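Local coordinates for outer surface protein (Bacillus cereus ATCC 14579, PDB 1X7F), which is of uncharacterised function but probably acts as a glycosidase that releases 6-phospho-N-acetylmuramic acid from cell-wall-derived sugars, at residues R267-L272 / Q380-E385. Numbering follows the deposited sequence.
Sequences RYMLQL and QFTCVE
Thr382 is gripped through both its backbone polar atoms by residues 270-272: its N donates to Leu270 O (3.0 Å) and its O accepts from Leu272 N (3.0 Å). A third bond, from Val384 N to Leu272 O (2.9 Å), continues this parallel pairing. Cys383 CA adds a CA-H...O contact to the same Leu272 O. Two waters extend the join. One accepts from Leu270 N and donates to Gln380 O; the other links Gln271 NE2 to Thr382 OG1. These two side chains lie side by side, Gln271 CG 3.6 Å from Thr382 OG1, while Gln271 OE1 accepts a hydrogen bond from Asn266 N. Thr382 sets OG1 between its backbone N and carbonyl carbon (chi1 57°), which presents the hydroxyl to the glutamine and CG2 to Met269. The methionine crosses the threonine at about a right angle, and the bend at its last torsion (44°) brings CE to 3.4 Å from Thr382 CG2, tighter than usual van der Waals contact. On the other face, Leu272 CD1 meets Phe381 CD1 obliquely at 3.8 Å, and both side chains also rest on Ile347 of strand 345-348. Within the mixed sheet of the C-terminal domain, the parallel pair sets the first strand, 270-276, beside the last, 380-384, which has strand 293-294 on its other side, while helix 282-289 packs against Cys383.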
loop_
_atom_site.group_PDB
_atom_site.type_symbol
_atom_site.label_atom_id
_atom_site.label_comp_id
_atom_site.label_asym_id
_atom_site.label_seq_id
_atom_site.Cartn_x
_atom_site.Cartn_y
_atom_site.Cartn_z
ATOM N N ARG A 267 -4.553 4.095 -6.774
ATOM C CA ARG A 267 -3.229 3.862 -6.191
ATOM C C ARG A 267 -2.503 5.158 -5.911
ATOM O O ARG A 267 -1.577 5.191 -5.096
ATOM C CB ARG A 267 -2.369 3.018 -7.129
ATOM C CG ARG A 267 -3.000 1.697 -7.502
ATOM C CD ARG A 267 -2.092 0.788 -8.331
ATOM N NE ARG A 267 -2.813 -0.394 -8.784
ATOM C CZ ARG A 267 -2.354 -1.263 -9.673
ATOM N NH1 ARG A 267 -1.169 -1.091 -10.241
ATOM N NH2 ARG A 267 -3.110 -2.288 -10.024
ATOM N N TYR A 268 -2.973 6.202 -6.598
ATOM C CA TYR A 268 -2.329 7.509 -6.700
ATOM C C TYR A 268 -3.131 8.629 -6.013
ATOM O O TYR A 268 -2.801 9.808 -6.146
ATOM C CB TYR A 268 -2.091 7.856 -8.185
ATOM C CG TYR A 268 -1.478 6.717 -8.987
ATOM C CD1 TYR A 268 -2.274 5.886 -9.783
ATOM C CD2 TYR A 268 -0.106 6.461 -8.935
ATOM C CE1 TYR A 268 -1.715 4.834 -10.514
ATOM C CE2 TYR A 268 0.461 5.415 -9.663
ATOM C CZ TYR A 268 -0.346 4.604 -10.451
ATOM O OH TYR A 268 0.218 3.565 -11.173
ATOM N N MET A 269 -4.180 8.244 -5.289
ATOM C CA MET A 269 -4.922 9.132 -4.389
ATOM C C MET A 269 -5.648 8.467 -3.227
ATOM O O MET A 269 -6.242 7.412 -3.371
ATOM C CB MET A 269 -5.879 10.024 -5.146
ATOM C CG MET A 269 -6.255 11.244 -4.328
ATOM S SD MET A 269 -7.644 11.990 -5.081
ATOM C CE MET A 269 -8.621 10.524 -5.433
ATOM N N LEU A 270 -5.611 9.132 -2.081
ATOM C CA LEU A 270 -6.276 8.669 -0.877
ATOM C C LEU A 270 -7.798 8.658 -1.012
ATOM O O LEU A 270 -8.396 9.662 -1.407
ATOM C CB LEU A 270 -5.867 9.538 0.300
ATOM C CG LEU A 270 -6.317 9.099 1.700
ATOM C CD1 LEU A 270 -5.771 7.710 2.068
ATOM C CD2 LEU A 270 -5.832 10.140 2.681
ATOM N N GLN A 271 -8.405 7.513 -0.695
ATOM C CA GLN A 271 -9.855 7.332 -0.739
ATOM C C GLN A 271 -10.307 6.868 0.639
ATOM O O GLN A 271 -9.883 5.815 1.116
ATOM C CB GLN A 271 -10.275 6.300 -1.788
ATOM C CG GLN A 271 -9.760 6.530 -3.202
ATOM C CD GLN A 271 -10.095 5.376 -4.131
ATOM O OE1 GLN A 271 -9.542 4.269 -3.991
ATOM N NE2 GLN A 271 -10.993 5.627 -5.091
ATOM N N LEU A 272 -11.158 7.660 1.277
ATOM C CA LEU A 272 -11.595 7.384 2.641
ATOM C C LEU A 272 -12.997 6.825 2.581
ATOM O O LEU A 272 -13.911 7.490 2.069
ATOM C CB LEU A 272 -11.571 8.665 3.483
ATOM C CG LEU A 272 -10.194 9.349 3.603
ATOM C CD1 LEU A 272 -10.344 10.749 4.219
ATOM C CD2 LEU A 272 -9.183 8.488 4.418
ATOM N N GLN A 380 -5.072 16.395 -1.759
ATOM C CA GLN A 380 -6.325 15.975 -2.360
ATOM C C GLN A 380 -6.703 14.617 -1.819
ATOM O O GLN A 380 -5.838 13.771 -1.613
ATOM C CB GLN A 380 -6.166 15.875 -3.870
ATOM C CG GLN A 380 -5.653 17.132 -4.489
ATOM C CD GLN A 380 -5.312 16.954 -5.950
ATOM O OE1 GLN A 380 -4.908 15.870 -6.383
ATOM N NE2 GLN A 380 -5.462 18.020 -6.713
ATOM N N PHE A 381 -7.998 14.412 -1.595
ATOM C CA PHE A 381 -8.524 13.105 -1.224
ATOM C C PHE A 381 -9.962 13.025 -1.719
ATOM O O PHE A 381 -10.566 14.055 -2.015
ATOM C CB PHE A 381 -8.419 12.873 0.299
ATOM C CG PHE A 381 -9.244 13.817 1.113
ATOM C CD1 PHE A 381 -10.505 13.443 1.565
ATOM C CD2 PHE A 381 -8.782 15.097 1.394
ATOM C CE1 PHE A 381 -11.297 14.333 2.296
ATOM C CE2 PHE A 381 -9.559 15.996 2.117
ATOM C CZ PHE A 381 -10.819 15.610 2.578
ATOM N N THR A 382 -10.494 11.813 -1.852
ATOM C CA THR A 382 -11.927 11.634 -2.031
ATOM C C THR A 382 -12.536 10.895 -0.840
ATOM O O THR A 382 -11.834 10.337 0.010
ATOM C CB THR A 382 -12.268 10.851 -3.316
ATOM O OG1 THR A 382 -11.612 9.584 -3.275
ATOM C CG2 THR A 382 -11.735 11.542 -4.588
ATOM N N CYS A 383 -13.862 10.892 -0.808
ATOM C CA CYS A 383 -14.620 10.069 0.106
ATOM C C CYS A 383 -15.387 9.125 -0.771
ATOM O O CYS A 383 -15.973 9.544 -1.775
ATOM C CB CYS A 383 -15.584 10.915 0.952
ATOM S SG CYS A 383 -14.774 11.955 2.179
ATOM N N VAL A 384 -15.351 7.845 -0.414
ATOM C CA VAL A 384 -16.059 6.816 -1.155
ATOM C C VAL A 384 -16.926 5.976 -0.228
ATOM O O VAL A 384 -16.639 5.863 0.956
ATOM C CB VAL A 384 -15.083 5.879 -1.969
ATOM C CG1 VAL A 384 -14.428 6.653 -3.099
ATOM C CG2 VAL A 384 -14.018 5.208 -1.048
ATOM N N GLU A 385 -17.981 5.388 -0.782
ATOM C CA GLU A 385 -18.807 4.435 -0.050
ATOM C C GLU A 385 -18.250 3.008 -0.161
ATOM O O GLU A 385 -17.346 2.719 -0.946
ATOM C CB GLU A 385 -20.253 4.470 -0.552
ATOM C CG GLU A 385 -21.045 5.685 -0.106
ATOM C CD GLU A 385 -22.500 5.601 -0.536
ATOM O OE1 GLU A 385 -23.371 5.443 0.343
ATOM O OE2 GLU A 385 -22.774 5.664 -1.756
ATOM O OXT GLU A 385 -18.708 2.088 0.526
HETATM O O HOH W 1 -4.089 11.826 -1.875
HETATM O O HOH W 2 -12.078 8.255 -5.480
#